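Local coordinates for succinate-semialdehyde dehydrogenase (NAD(P)(+)) (Marinobacter aquaeolei, PDB 3RH9), which probably oxidises succinate semialdehyde to succinate with NAD(P)+ as cofactor, as a member of the aldehyde dehydrogenase family, at residues E89-I94 / M190-S195; A170-G175 / D204-L209; L230-S235 / R240-D245; N277-K282 / Q308-R313. One frame throughout, in Å; residues are numbered along the deposited sequence.

Contact 1 of 4, residues E89-I94 / M190-S195; sequences EEIGRI and MIAFFS
This is a helix-on-helix contact beside the six-stranded sheet: Ile91 and Ile94 of helix 88-99 face Ala192 of helix 188-197. The whole contact turns on the Ala192 methyl. Ile91 CG1 lies 4.1 Å from Ala192 CB, and Ile94 CD1 lies 3.9 Å from the same Ala192 CB. The isoleucines are three residues apart, so both project from one face of their helix, and they reach the methyl from directions roughly at right angles. Ile91 carries CG1 beside its backbone N (chi1 -70°), which brings that methylene to the alanine while CD1 runs on past it. Ile94 has the same first torsion but makes its contact one carbon further out, at the chain end. The small alanine lets the backbones come close: the CA atoms of Ile91 and Ala192 are 6.5 Å apart. On another side of helix 88-99, Arg93 NE bonds Glu90 OE2 at 2.9 Å in a salt bridge. It meets the oxygen on the syn side, 28° out of the carboxylate plane. Arg93 NH2 also bonds the backbone oxygen of Glu5, tying the N-terminal stretch to this helix. Val110 of helix 103-123 packs on Ile91. The arrangement is that of an outer helix laid on a sheet-flanking helix, in the Rossmann-like cofactor domain of aldehyde dehydrogenases.

Contact 2 of 4, residues A170-G175 / D204-L209; sequences AALAAG and DGMVNL
Leu172 and Met206 meet through their end methyls, with Leu172 CD2 3.4 Å from Met206 CE. The two side chains approach at a slant. Met206 is deposited as selenomethionine, so its SE stands where sulfur would be. The same CE also lies beside the backbone of Gly175, 4.4 Å from Gly175 C. One methyl therefore touches both a side chain of helix 162-174 and the turn that ends that helix. No polar bond joins the two segments, and the packing is apolar and buried.

The Met206 chain is bent at its second and third torsions (chi2 -64°, chi3 -47°). These bends fold CE back toward the helix end. Gly175 closes the helix in a Schellman motif, with its N bonded to Leu172 O at 2.7 Å. Its positive phi of 84° suits glycine, because a CB would be jammed against the carbonyl oxygen of Ala174.

Further out, Met206 is held by backbone bonding to Ser178, and Asn208 pairs likewise with Ile180. These bonds align strand 207-209 with the parallel strand 178-181. Trp76 of helix 70-86 packs on both Leu172 and Met206, and Leu77 and Ile80 add to the cover of Leu172. Phe474 lies against Ala170, Ala171 and Ala174. The contact thus sits where helix 162-174 turns toward strand 178-181, beside outer strand 207-209 and under helix 70-86.

Contact 3 of 4, residues L230-S235 / R240-D245; sequences LSFTGS and RKLIVD
The apolar contacts all converge on Leu242 CD1, which reaches from helix 236-245 to Phe232 and Leu230 on strand 229-233. Leu242 CD1 is 3.5 Å from Phe232 CB. The same Leu242 CD1 is 3.6 Å from Phe232 CG and 3.7 Å from Phe232 CD2, so it meets the root of the ring more than its far end. Leu230 CD2 closes on Leu242 CD1 from another direction, at 4.2 Å. With CG anti to the backbone N (chi1 166°), the Phe232 ring leans out toward Gly234. A side chain at Gly234 would run into Phe232 CZ.

One salt bridge lies on the helix itself: Asp245 OD2 receives Lys241 NZ at 2.9 Å on its syn lone pair, one turn on. A second joins Arg240 NH2 to Glu413.

Among the hydrogen bonds, Ser235 is the N-cap of helix 236-245, with a weak bond from Val238 N to its OG. Ser231 OG and Thr233 OG1 both bond Lys167 NZ. Arg240 NE donates to the backbone oxygen of Glu248 of the second subunit.

Phe232 is about 7 Å, side chain to side chain, from Glu256, the predicted active-site residue. The strand runs between parallel neighbours 151-154 and 252-256, and helix 236-245 crosses to the latter as a beta-alpha-beta unit, with Cys222 of helix 214-223 packed against Leu242.

Contact 4 of 4, residues N277-K282 / Q308-R313; sequences NLIANK and QKLAER
The flat group of this contact is the Arg313 guanidinium, and neither of its faces carries an atom of segment 277-282. It is engaged at its nitrogens instead: NH1 forms a salt bridge with Asp276, and NH2 another with Glu272. What touches Ile279 is the aliphatic part of Arg313. Both segments, parts of helices 271-283 and 303-316, flank the seven-stranded sheet of the catalytic domain, as in other aldehyde dehydrogenases. They cross at -53°, with their axes 10.6 Å apart at closest approach.

Ile279 CG1 lies 3.9 Å from Arg313 CD and 4.0 Å from Arg313 CB. The Arg313 chain is extended from CG to NE, so its carbons slant across the isoleucine before the charged end reaches the acids. Ile279 is bent at its second torsion (chi2 -74°), and its CD1 comes to 4.1 Å from Leu310 CD2, the two side chains sliding past each other in opposite directions. If Ile279 were an alanine, CG1 and CD1 would be gone, and the Arg313 stem would probably lose cover and Leu310 CD2 one of its apolar neighbours, opening a gap between the helices.

On the buried side, Met396 of strand 393-399 packs on Leu310, while Ala293 packs on Leu278. There the two leucines cross at about a right angle, with Leu278 CD1 3.3 Å from Leu310 CD1 and 3.9 Å from Leu310 CD2.

In the fold
Contacts 1 and 2 cross along the chain, their segments alternating, and they touch: Phe194 and Met190 of contact 1 pack on Val207 and Leu209 of contact 2. Their centres are about 19 Å apart. Contacts 3 and 4 follow in series. Contacts 2 and 3 reach the same sheet, with centres about 20 Å apart; contact 2 is at outer strand 207-209 and contact 3 is further in, at strand 229-233. Contact 4 stands apart, beside the seven-stranded sheet, its centre about 40 Å from that of contact 2 and 34 Å from that of contact 3. The first three thus belong to the probable cofactor domain and the fourth probably to the catalytic domain, as in other aldehyde dehydrogenases.

Contact 1 of 4, residues E89-I94 / M190-S195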
loop_
_atom_site.group_PDB
_atom_site.type_symbol
_atom_site.label_atom_id
_atom_site.label_comp_id
_atom_site.label_asym_id
_atom_site.label_seq_id
_atom_site.Cartn_x
_atom_site.Cartn_y
_atom_site.Cartn_z
ATOM N N GLU A 89 3.503 -23.240 26.955
ATOM C CA GLU A 89 4.588 -23.223 27.914
ATOM C C GLU A 89 5.898 -23.715 27.313
ATOM O O GLU A 89 6.971 -23.228 27.682
ATOM C CB GLU A 89 4.214 -24.001 29.176
ATOM C CG GLU A 89 5.395 -24.514 29.972
ATOM C CD GLU A 89 4.983 -25.126 31.294
ATOM O OE1 GLU A 89 3.951 -24.690 31.852
ATOM O OE2 GLU A 89 5.695 -26.032 31.780
ATOM N N GLU A 90 5.820 -24.659 26.379
ATOM C CA GLU A 90 7.033 -25.192 25.746
ATOM C C GLU A 90 7.563 -24.289 24.632
ATOM O O GLU A 90 8.767 -24.271 24.345
ATOM C CB GLU A 90 6.801 -26.608 25.215
ATOM C CG GLU A 90 7.962 -27.168 24.410
ATOM C CD GLU A 90 9.237 -27.365 25.229
ATOM O OE1 GLU A 90 10.260 -27.799 24.651
ATOM O OE2 GLU A 90 9.219 -27.094 26.451
ATOM N N ILE A 91 6.658 -23.548 23.997
ATOM C CA ILE A 91 7.063 -22.558 23.007
ATOM C C ILE A 91 7.657 -21.369 23.754
ATOM O O ILE A 91 8.714 -20.861 23.393
ATOM C CB ILE A 91 5.886 -22.124 22.130
ATOM C CG1 ILE A 91 5.476 -23.272 21.215
ATOM C CG2 ILE A 91 6.252 -20.902 21.318
ATOM C CD1 ILE A 91 4.230 -23.019 20.458
ATOM N N GLY A 92 6.977 -20.958 24.817
ATOM C CA GLY A 92 7.530 -19.998 25.753
ATOM C C GLY A 92 8.934 -20.364 26.213
ATOM O O GLY A 92 9.767 -19.487 26.407
ATOM N N ARG A 93 9.210 -21.656 26.381
ATOM C CA ARG A 93 10.537 -22.087 26.831
ATOM C C ARG A 93 11.570 -21.811 25.762
ATOM O O ARG A 93 12.560 -21.117 26.002
ATOM C CB ARG A 93 10.560 -23.571 27.187
ATOM C CG ARG A 93 11.741 -23.954 28.059
ATOM C CD ARG A 93 11.747 -25.434 28.413
ATOM N NE ARG A 93 11.846 -26.284 27.224
ATOM C CZ ARG A 93 12.935 -26.951 26.855
ATOM N NH1 ARG A 93 14.034 -26.886 27.593
ATOM N NH2 ARG A 93 12.922 -27.694 25.754
ATOM N N ILE A 94 11.328 -22.363 24.582
ATOM C CA ILE A 94 12.204 -22.155 23.438
ATOM C C ILE A 94 12.366 -20.666 23.104
ATOM O O ILE A 94 13.435 -20.219 22.691
ATOM C CB ILE A 94 11.676 -22.919 22.208
ATOM C CG1 ILE A 94 11.645 -24.419 22.507
ATOM C CG2 ILE A 94 12.532 -22.643 20.996
ATOM C CD1 ILE A 94 10.616 -25.187 21.715
HETATM N N MSE A 190 10.087 -20.567 15.631
HETATM C CA MSE A 190 9.423 -20.773 14.359
HETATM C C MSE A 190 9.294 -22.268 14.088
HETATM O O MSE A 190 8.231 -22.761 13.686
HETATM C CB MSE A 190 10.182 -20.081 13.223
HETATM C CG MSE A 190 9.328 -19.898 11.977
HETATM SE SE MSE A 190 7.730 -18.848 12.428
HETATM C CE MSE A 190 6.479 -19.628 11.196
ATOM N N ILE A 191 10.382 -22.988 14.311
ATOM C CA ILE A 191 10.349 -24.418 14.110
ATOM C C ILE A 191 9.268 -25.047 14.993
ATOM O O ILE A 191 8.484 -25.875 14.529
ATOM C CB ILE A 191 11.732 -25.054 14.325
ATOM C CG1 ILE A 191 12.686 -24.557 13.243
ATOM C CG2 ILE A 191 11.631 -26.560 14.247
ATOM C CD1 ILE A 191 14.080 -25.042 13.402
ATOM N N ALA A 192 9.207 -24.618 16.252
ATOM C CA ALA A 192 8.215 -25.128 17.197
ATOM C C ALA A 192 6.792 -24.881 16.710
ATOM O O ALA A 192 5.941 -25.773 16.747
ATOM C CB ALA A 192 8.419 -24.507 18.567
ATOM N N PHE A 193 6.546 -23.660 16.255
ATOM C CA PHE A 193 5.283 -23.291 15.634
ATOM C C PHE A 193 4.929 -24.224 14.455
ATOM O O PHE A 193 3.803 -24.728 14.368
ATOM C CB PHE A 193 5.340 -21.834 15.178
ATOM C CG PHE A 193 4.026 -21.289 14.746
ATOM C CD1 PHE A 193 2.865 -21.657 15.401
ATOM C CD2 PHE A 193 3.945 -20.400 13.689
ATOM C CE1 PHE A 193 1.635 -21.144 14.999
ATOM C CE2 PHE A 193 2.725 -19.879 13.284
ATOM C CZ PHE A 193 1.567 -20.246 13.935
ATOM N N PHE A 194 5.882 -24.459 13.557
ATOM C CA PHE A 194 5.618 -25.335 12.428
ATOM C C PHE A 194 5.381 -26.752 12.889
ATOM O O PHE A 194 4.532 -27.446 12.345
ATOM C CB PHE A 194 6.724 -25.266 11.379
ATOM C CG PHE A 194 6.449 -24.273 10.304
ATOM C CD1 PHE A 194 5.877 -24.668 9.116
ATOM C CD2 PHE A 194 6.709 -22.937 10.496
ATOM C CE1 PHE A 194 5.604 -23.755 8.117
ATOM C CE2 PHE A 194 6.436 -22.019 9.496
ATOM C CZ PHE A 194 5.878 -22.431 8.307
ATOM N N SER A 195 6.116 -27.183 13.906
ATOM C CA SER A 195 5.862 -28.495 14.480
ATOM C C SER A 195 4.418 -28.594 14.970
ATOM O O SER A 195 3.750 -29.603 14.727
ATOM C CB SER A 195 6.827 -28.802 15.622
ATOM O OG SER A 195 6.547 -30.081 16.159
#

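Contact 2 of 4, residues A170-G175 / D204-L209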
loop_
_atom_site.group_PDB
_atom_site.type_symbol
_atom_site.label_atom_id
_atom_site.label_comp_id
_atom_site.label_asym_id
_atom_site.label_seq_id
_atom_site.Cartn_x
_atom_site.Cartn_y
_atom_site.Cartn_z
ATOM N N ALA A 170 -3.821 -13.288 9.037
ATOM C CA ALA A 170 -4.456 -12.538 7.945
ATOM C C ALA A 170 -4.273 -13.237 6.596
ATOM O O ALA A 170 -5.192 -13.300 5.797
ATOM C CB ALA A 170 -3.950 -11.100 7.890
ATOM N N ALA A 171 -3.093 -13.783 6.363
ATOM C CA ALA A 171 -2.819 -14.480 5.119
ATOM C C ALA A 171 -3.647 -15.772 4.921
ATOM O O ALA A 171 -4.060 -16.084 3.795
ATOM C CB ALA A 171 -1.323 -14.758 5.002
ATOM N N LEU A 172 -3.890 -16.526 5.996
ATOM C CA LEU A 172 -4.762 -17.698 5.894
ATOM C C LEU A 172 -6.204 -17.260 5.672
ATOM O O LEU A 172 -6.877 -17.757 4.781
ATOM C CB LEU A 172 -4.660 -18.620 7.119
ATOM C CG LEU A 172 -3.316 -19.315 7.373
ATOM C CD1 LEU A 172 -3.220 -19.783 8.799
ATOM C CD2 LEU A 172 -3.050 -20.460 6.419
ATOM N N ALA A 173 -6.683 -16.320 6.470
ATOM C CA ALA A 173 -8.040 -15.829 6.274
ATOM C C ALA A 173 -8.272 -15.469 4.809
ATOM O O ALA A 173 -9.398 -15.575 4.313
ATOM C CB ALA A 173 -8.328 -14.623 7.185
ATOM N N ALA A 174 -7.197 -15.065 4.125
ATOM C CA ALA A 174 -7.248 -14.625 2.728
ATOM C C ALA A 174 -7.131 -15.780 1.718
ATOM O O ALA A 174 -7.456 -15.632 0.531
ATOM C CB ALA A 174 -6.160 -13.601 2.474
ATOM N N GLY A 175 -6.661 -16.927 2.192
ATOM C CA GLY A 175 -6.409 -18.057 1.322
ATOM C C GLY A 175 -5.045 -17.960 0.662
ATOM O O GLY A 175 -4.827 -18.533 -0.399
ATOM N N ASP A 204 -1.129 -29.312 2.012
ATOM C CA ASP A 204 0.278 -29.314 1.640
ATOM C C ASP A 204 0.620 -28.058 0.831
ATOM O O ASP A 204 0.121 -27.867 -0.273
ATOM C CB ASP A 204 0.630 -30.576 0.833
ATOM C CG ASP A 204 0.916 -31.792 1.712
ATOM O OD1 ASP A 204 0.757 -31.685 2.947
ATOM O OD2 ASP A 204 1.299 -32.860 1.170
ATOM N N GLY A 205 1.481 -27.211 1.378
ATOM C CA GLY A 205 1.882 -25.991 0.705
ATOM C C GLY A 205 1.306 -24.703 1.281
ATOM O O GLY A 205 1.730 -23.633 0.873
HETATM N N MSE A 206 0.348 -24.774 2.207
HETATM C CA MSE A 206 -0.241 -23.544 2.744
HETATM C C MSE A 206 0.746 -22.753 3.595
HETATM O O MSE A 206 0.735 -21.517 3.595
HETATM C CB MSE A 206 -1.493 -23.824 3.555
HETATM C CG MSE A 206 -2.723 -23.992 2.718
HETATM SE SE MSE A 206 -3.284 -22.390 1.698
HETATM C CE MSE A 206 -3.143 -21.048 3.119
ATOM N N VAL A 207 1.592 -23.469 4.327
ATOM C CA VAL A 207 2.655 -22.836 5.090
ATOM C C VAL A 207 3.971 -23.516 4.751
ATOM O O VAL A 207 4.008 -24.712 4.502
ATOM C CB VAL A 207 2.399 -22.922 6.585
ATOM C CG1 VAL A 207 1.046 -22.334 6.915
ATOM C CG2 VAL A 207 2.457 -24.352 7.029
ATOM N N ASN A 208 5.039 -22.728 4.709
ATOM C CA ASN A 208 6.376 -23.203 4.360
ATOM C C ASN A 208 7.421 -22.399 5.123
ATOM O O ASN A 208 7.282 -21.188 5.287
ATOM C CB ASN A 208 6.634 -23.077 2.862
ATOM C CG ASN A 208 5.531 -23.684 2.031
ATOM O OD1 ASN A 208 4.546 -23.024 1.697
ATOM N ND2 ASN A 208 5.695 -24.945 1.677
ATOM N N LEU A 209 8.461 -23.087 5.585
ATOM C CA LEU A 209 9.494 -22.487 6.411
ATOM C C LEU A 209 10.860 -22.554 5.729
ATOM O O LEU A 209 11.317 -23.612 5.339
ATOM C CB LEU A 209 9.522 -23.175 7.778
ATOM C CG LEU A 209 10.613 -22.776 8.784
ATOM C CD1 LEU A 209 10.737 -21.255 8.916
ATOM C CD2 LEU A 209 10.363 -23.444 10.154
#

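Contact 3 of 4, residues L230-S235 / R240-D245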
loop_
_atom_site.group_PDB
_atom_site.type_symbol
_atom_site.label_atom_id
_atom_site.label_comp_id
_atom_site.label_asym_id
_atom_site.label_seq_id
_atom_site.Cartn_x
_atom_site.Cartn_y
_atom_site.Cartn_z
ATOM N N LEU A 230 4.947 -9.219 -0.387
ATOM C CA LEU A 230 5.846 -9.427 0.724
ATOM C C LEU A 230 5.343 -8.706 1.966
ATOM O O LEU A 230 5.009 -7.523 1.908
ATOM C CB LEU A 230 7.227 -8.905 0.366
ATOM C CG LEU A 230 8.200 -9.936 -0.195
ATOM C CD1 LEU A 230 7.780 -10.359 -1.580
ATOM C CD2 LEU A 230 9.584 -9.340 -0.210
ATOM N N SER A 231 5.280 -9.420 3.087
ATOM C CA SER A 231 4.984 -8.785 4.364
ATOM C C SER A 231 6.217 -8.863 5.267
ATOM O O SER A 231 6.574 -9.935 5.750
ATOM C CB SER A 231 3.758 -9.415 5.035
ATOM O OG SER A 231 3.401 -8.711 6.218
ATOM N N PHE A 232 6.855 -7.711 5.476
ATOM C CA PHE A 232 8.131 -7.631 6.189
ATOM C C PHE A 232 8.088 -6.730 7.438
ATOM O O PHE A 232 7.717 -5.555 7.371
ATOM C CB PHE A 232 9.244 -7.159 5.236
ATOM C CG PHE A 232 10.508 -6.722 5.935
ATOM C CD1 PHE A 232 10.634 -5.424 6.448
ATOM C CD2 PHE A 232 11.574 -7.604 6.088
ATOM C CE1 PHE A 232 11.800 -5.024 7.105
ATOM C CE2 PHE A 232 12.746 -7.204 6.743
ATOM C CZ PHE A 232 12.855 -5.914 7.247
ATOM N N THR A 233 8.471 -7.296 8.575
ATOM C CA THR A 233 8.737 -6.503 9.759
ATOM C C THR A 233 10.223 -6.619 10.025
ATOM O O THR A 233 10.767 -7.712 9.963
ATOM C CB THR A 233 7.958 -7.024 10.981
ATOM O OG1 THR A 233 6.554 -6.851 10.772
ATOM C CG2 THR A 233 8.344 -6.273 12.223
ATOM N N GLY A 234 10.883 -5.502 10.306
ATOM C CA GLY A 234 12.306 -5.517 10.602
ATOM C C GLY A 234 12.972 -4.155 10.558
ATOM O O GLY A 234 12.354 -3.154 10.893
ATOM N N SER A 235 14.230 -4.102 10.142
ATOM C CA SER A 235 14.940 -2.829 10.124
ATOM C C SER A 235 14.498 -1.911 8.968
ATOM O O SER A 235 14.206 -2.370 7.858
ATOM C CB SER A 235 16.458 -3.048 10.123
ATOM O OG SER A 235 16.910 -3.641 8.925
ATOM N N ARG A 240 13.919 -0.583 3.267
ATOM C CA ARG A 240 14.151 0.298 2.129
ATOM C C ARG A 240 14.680 -0.499 0.953
ATOM O O ARG A 240 14.380 -0.201 -0.209
ATOM C CB ARG A 240 15.140 1.399 2.487
ATOM C CG ARG A 240 14.534 2.586 3.232
ATOM C CD ARG A 240 15.560 3.268 4.114
ATOM N NE ARG A 240 14.991 4.421 4.789
ATOM C CZ ARG A 240 15.445 4.914 5.933
ATOM N NH1 ARG A 240 16.476 4.339 6.542
ATOM N NH2 ARG A 240 14.854 5.980 6.468
ATOM N N LYS A 241 15.463 -1.526 1.264
ATOM C CA LYS A 241 16.116 -2.304 0.232
ATOM C C LYS A 241 15.087 -3.177 -0.447
ATOM O O LYS A 241 15.140 -3.389 -1.661
ATOM C CB LYS A 241 17.240 -3.152 0.813
ATOM C CG LYS A 241 18.281 -3.557 -0.231
ATOM C CD LYS A 241 19.087 -4.786 0.213
ATOM C CE LYS A 241 20.299 -5.008 -0.664
ATOM N NZ LYS A 241 19.925 -5.043 -2.095
ATOM N N LEU A 242 14.135 -3.671 0.337
ATOM C CA LEU A 242 13.055 -4.462 -0.230
ATOM C C LEU A 242 12.259 -3.637 -1.215
ATOM O O LEU A 242 11.835 -4.138 -2.262
ATOM C CB LEU A 242 12.112 -4.945 0.856
ATOM C CG LEU A 242 12.576 -6.123 1.693
ATOM C CD1 LEU A 242 11.368 -6.666 2.468
ATOM C CD2 LEU A 242 13.196 -7.175 0.780
ATOM N N ILE A 243 12.027 -2.378 -0.866
ATOM C CA ILE A 243 11.208 -1.536 -1.707
ATOM C C ILE A 243 11.889 -1.422 -3.053
ATOM O O ILE A 243 11.282 -1.660 -4.085
ATOM C CB ILE A 243 10.975 -0.138 -1.081
ATOM C CG1 ILE A 243 10.293 -0.257 0.281
ATOM C CG2 ILE A 243 10.149 0.749 -2.002
ATOM C CD1 ILE A 243 10.115 1.055 0.948
ATOM N N VAL A 244 13.170 -1.089 -3.027
ATOM C CA VAL A 244 13.960 -0.955 -4.234
ATOM C C VAL A 244 14.018 -2.262 -5.014
ATOM O O VAL A 244 13.834 -2.282 -6.226
ATOM C CB VAL A 244 15.395 -0.508 -3.891
ATOM C CG1 VAL A 244 16.360 -0.733 -5.093
ATOM C CG2 VAL A 244 15.407 0.940 -3.413
ATOM N N ASP A 245 14.278 -3.358 -4.321
ATOM C CA ASP A 245 14.476 -4.635 -4.999
ATOM C C ASP A 245 13.191 -5.240 -5.533
ATOM O O ASP A 245 13.244 -6.226 -6.264
ATOM C CB ASP A 245 15.191 -5.638 -4.085
ATOM C CG ASP A 245 16.668 -5.320 -3.911
ATOM O OD1 ASP A 245 17.269 -4.687 -4.814
ATOM O OD2 ASP A 245 17.236 -5.700 -2.866
#

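Contact 4 of 4, residues N277-K282 / Q308-R313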
loop_
_atom_site.group_PDB
_atom_site.type_symbol
_atom_site.label_atom_id
_atom_site.label_comp_id
_atom_site.label_asym_id
_atom_site.label_seq_id
_atom_site.Cartn_x
_atom_site.Cartn_y
_atom_site.Cartn_z
ATOM N N ASN A 277 2.489 2.776 33.883
ATOM C CA ASN A 277 2.412 2.475 32.467
ATOM C C ASN A 277 3.772 2.483 31.784
ATOM O O ASN A 277 4.073 1.625 30.948
ATOM C CB ASN A 277 1.463 3.441 31.781
ATOM C CG ASN A 277 0.038 2.953 31.811
ATOM O OD1 ASN A 277 -0.344 2.075 31.033
ATOM N ND2 ASN A 277 -0.765 3.517 32.709
ATOM N N LEU A 278 4.597 3.455 32.152
ATOM C CA LEU A 278 5.894 3.611 31.522
ATOM C C LEU A 278 6.732 2.365 31.748
ATOM O O LEU A 278 7.285 1.807 30.794
ATOM C CB LEU A 278 6.615 4.837 32.062
ATOM C CG LEU A 278 7.416 5.646 31.044
ATOM C CD1 LEU A 278 8.440 6.524 31.750
ATOM C CD2 LEU A 278 8.081 4.751 30.004
ATOM N N ILE A 279 6.802 1.910 33.000
ATOM C CA ILE A 279 7.583 0.720 33.336
ATOM C C ILE A 279 7.090 -0.534 32.621
ATOM O O ILE A 279 7.891 -1.391 32.263
ATOM C CB ILE A 279 7.623 0.451 34.844
ATOM C CG1 ILE A 279 8.251 1.629 35.587
ATOM C CG2 ILE A 279 8.407 -0.791 35.128
ATOM C CD1 ILE A 279 9.735 1.742 35.424
ATOM N N ALA A 280 5.786 -0.651 32.394
ATOM C CA ALA A 280 5.260 -1.826 31.692
ATOM C C ALA A 280 5.531 -1.779 30.179
ATOM O O ALA A 280 5.789 -2.803 29.542
ATOM C CB ALA A 280 3.770 -2.001 31.976
ATOM N N ASN A 281 5.480 -0.582 29.615
ATOM C CA ASN A 281 5.689 -0.402 28.189
ATOM C C ASN A 281 7.171 -0.529 27.828
ATOM O O ASN A 281 7.556 -1.264 26.907
ATOM C CB ASN A 281 5.119 0.963 27.775
ATOM C CG ASN A 281 5.647 1.458 26.433
ATOM O OD1 ASN A 281 4.882 1.658 25.493
ATOM N ND2 ASN A 281 6.946 1.694 26.352
ATOM N N LYS A 282 7.999 0.178 28.590
ATOM C CA LYS A 282 9.415 0.312 28.278
ATOM C C LYS A 282 10.243 -0.969 28.377
ATOM O O LYS A 282 11.199 -1.142 27.634
ATOM C CB LYS A 282 10.051 1.389 29.167
ATOM C CG LYS A 282 11.537 1.563 28.914
ATOM C CD LYS A 282 11.821 1.962 27.468
ATOM C CE LYS A 282 13.274 1.728 27.112
ATOM N NZ LYS A 282 13.760 2.589 25.995
ATOM N N GLN A 308 11.682 10.390 40.298
ATOM C CA GLN A 308 11.680 9.708 41.581
ATOM C C GLN A 308 10.835 8.456 41.482
ATOM O O GLN A 308 11.294 7.353 41.795
ATOM C CB GLN A 308 11.084 10.621 42.657
ATOM C CG GLN A 308 11.740 10.493 44.019
ATOM C CD GLN A 308 13.104 11.158 44.029
ATOM O OE1 GLN A 308 13.291 12.225 43.432
ATOM N NE2 GLN A 308 14.072 10.529 44.704
ATOM N N LYS A 309 9.592 8.644 41.044
ATOM C CA LYS A 309 8.661 7.538 40.882
ATOM C C LYS A 309 9.235 6.452 39.974
ATOM O O LYS A 309 9.062 5.254 40.238
ATOM C CB LYS A 309 7.318 8.034 40.350
ATOM C CG LYS A 309 6.433 8.687 41.391
ATOM C CD LYS A 309 5.343 9.534 40.747
ATOM C CE LYS A 309 4.347 10.048 41.789
ATOM N NZ LYS A 309 4.952 10.179 43.154
ATOM N N LEU A 310 9.930 6.866 38.918
ATOM C CA LEU A 310 10.494 5.893 37.982
ATOM C C LEU A 310 11.720 5.161 38.539
ATOM O O LEU A 310 11.878 3.958 38.323
ATOM C CB LEU A 310 10.819 6.547 36.640
ATOM C CG LEU A 310 9.612 6.897 35.777
ATOM C CD1 LEU A 310 10.079 7.473 34.458
ATOM C CD2 LEU A 310 8.739 5.672 35.552
ATOM N N ALA A 311 12.581 5.895 39.249
ATOM C CA ALA A 311 13.769 5.312 39.863
ATOM C C ALA A 311 13.353 4.370 40.980
ATOM O O ALA A 311 13.969 3.327 41.187
ATOM C CB ALA A 311 14.675 6.399 40.396
ATOM N N GLU A 312 12.295 4.748 41.690
ATOM C CA GLU A 312 11.710 3.913 42.734
ATOM C C GLU A 312 11.302 2.519 42.242
ATOM O O GLU A 312 11.513 1.525 42.929
ATOM C CB GLU A 312 10.491 4.612 43.319
ATOM C CG GLU A 312 9.858 3.864 44.459
ATOM C CD GLU A 312 8.647 4.583 45.001
ATOM O OE1 GLU A 312 7.552 4.456 44.393
ATOM O OE2 GLU A 312 8.793 5.277 46.040
ATOM N N ARG A 313 10.700 2.456 41.057
ATOM C CA ARG A 313 10.230 1.194 40.494
ATOM C C ARG A 313 11.345 0.433 39.814
ATOM O O ARG A 313 11.400 -0.796 39.878
ATOM C CB ARG A 313 9.110 1.445 39.492
ATOM C CG ARG A 313 7.925 2.100 40.118
ATOM C CD ARG A 313 7.003 2.703 39.101
ATOM N NE ARG A 313 6.279 3.827 39.681
ATOM C CZ ARG A 313 5.165 3.713 40.388
ATOM N NH1 ARG A 313 4.634 2.518 40.604
ATOM N NH2 ARG A 313 4.577 4.798 40.875
#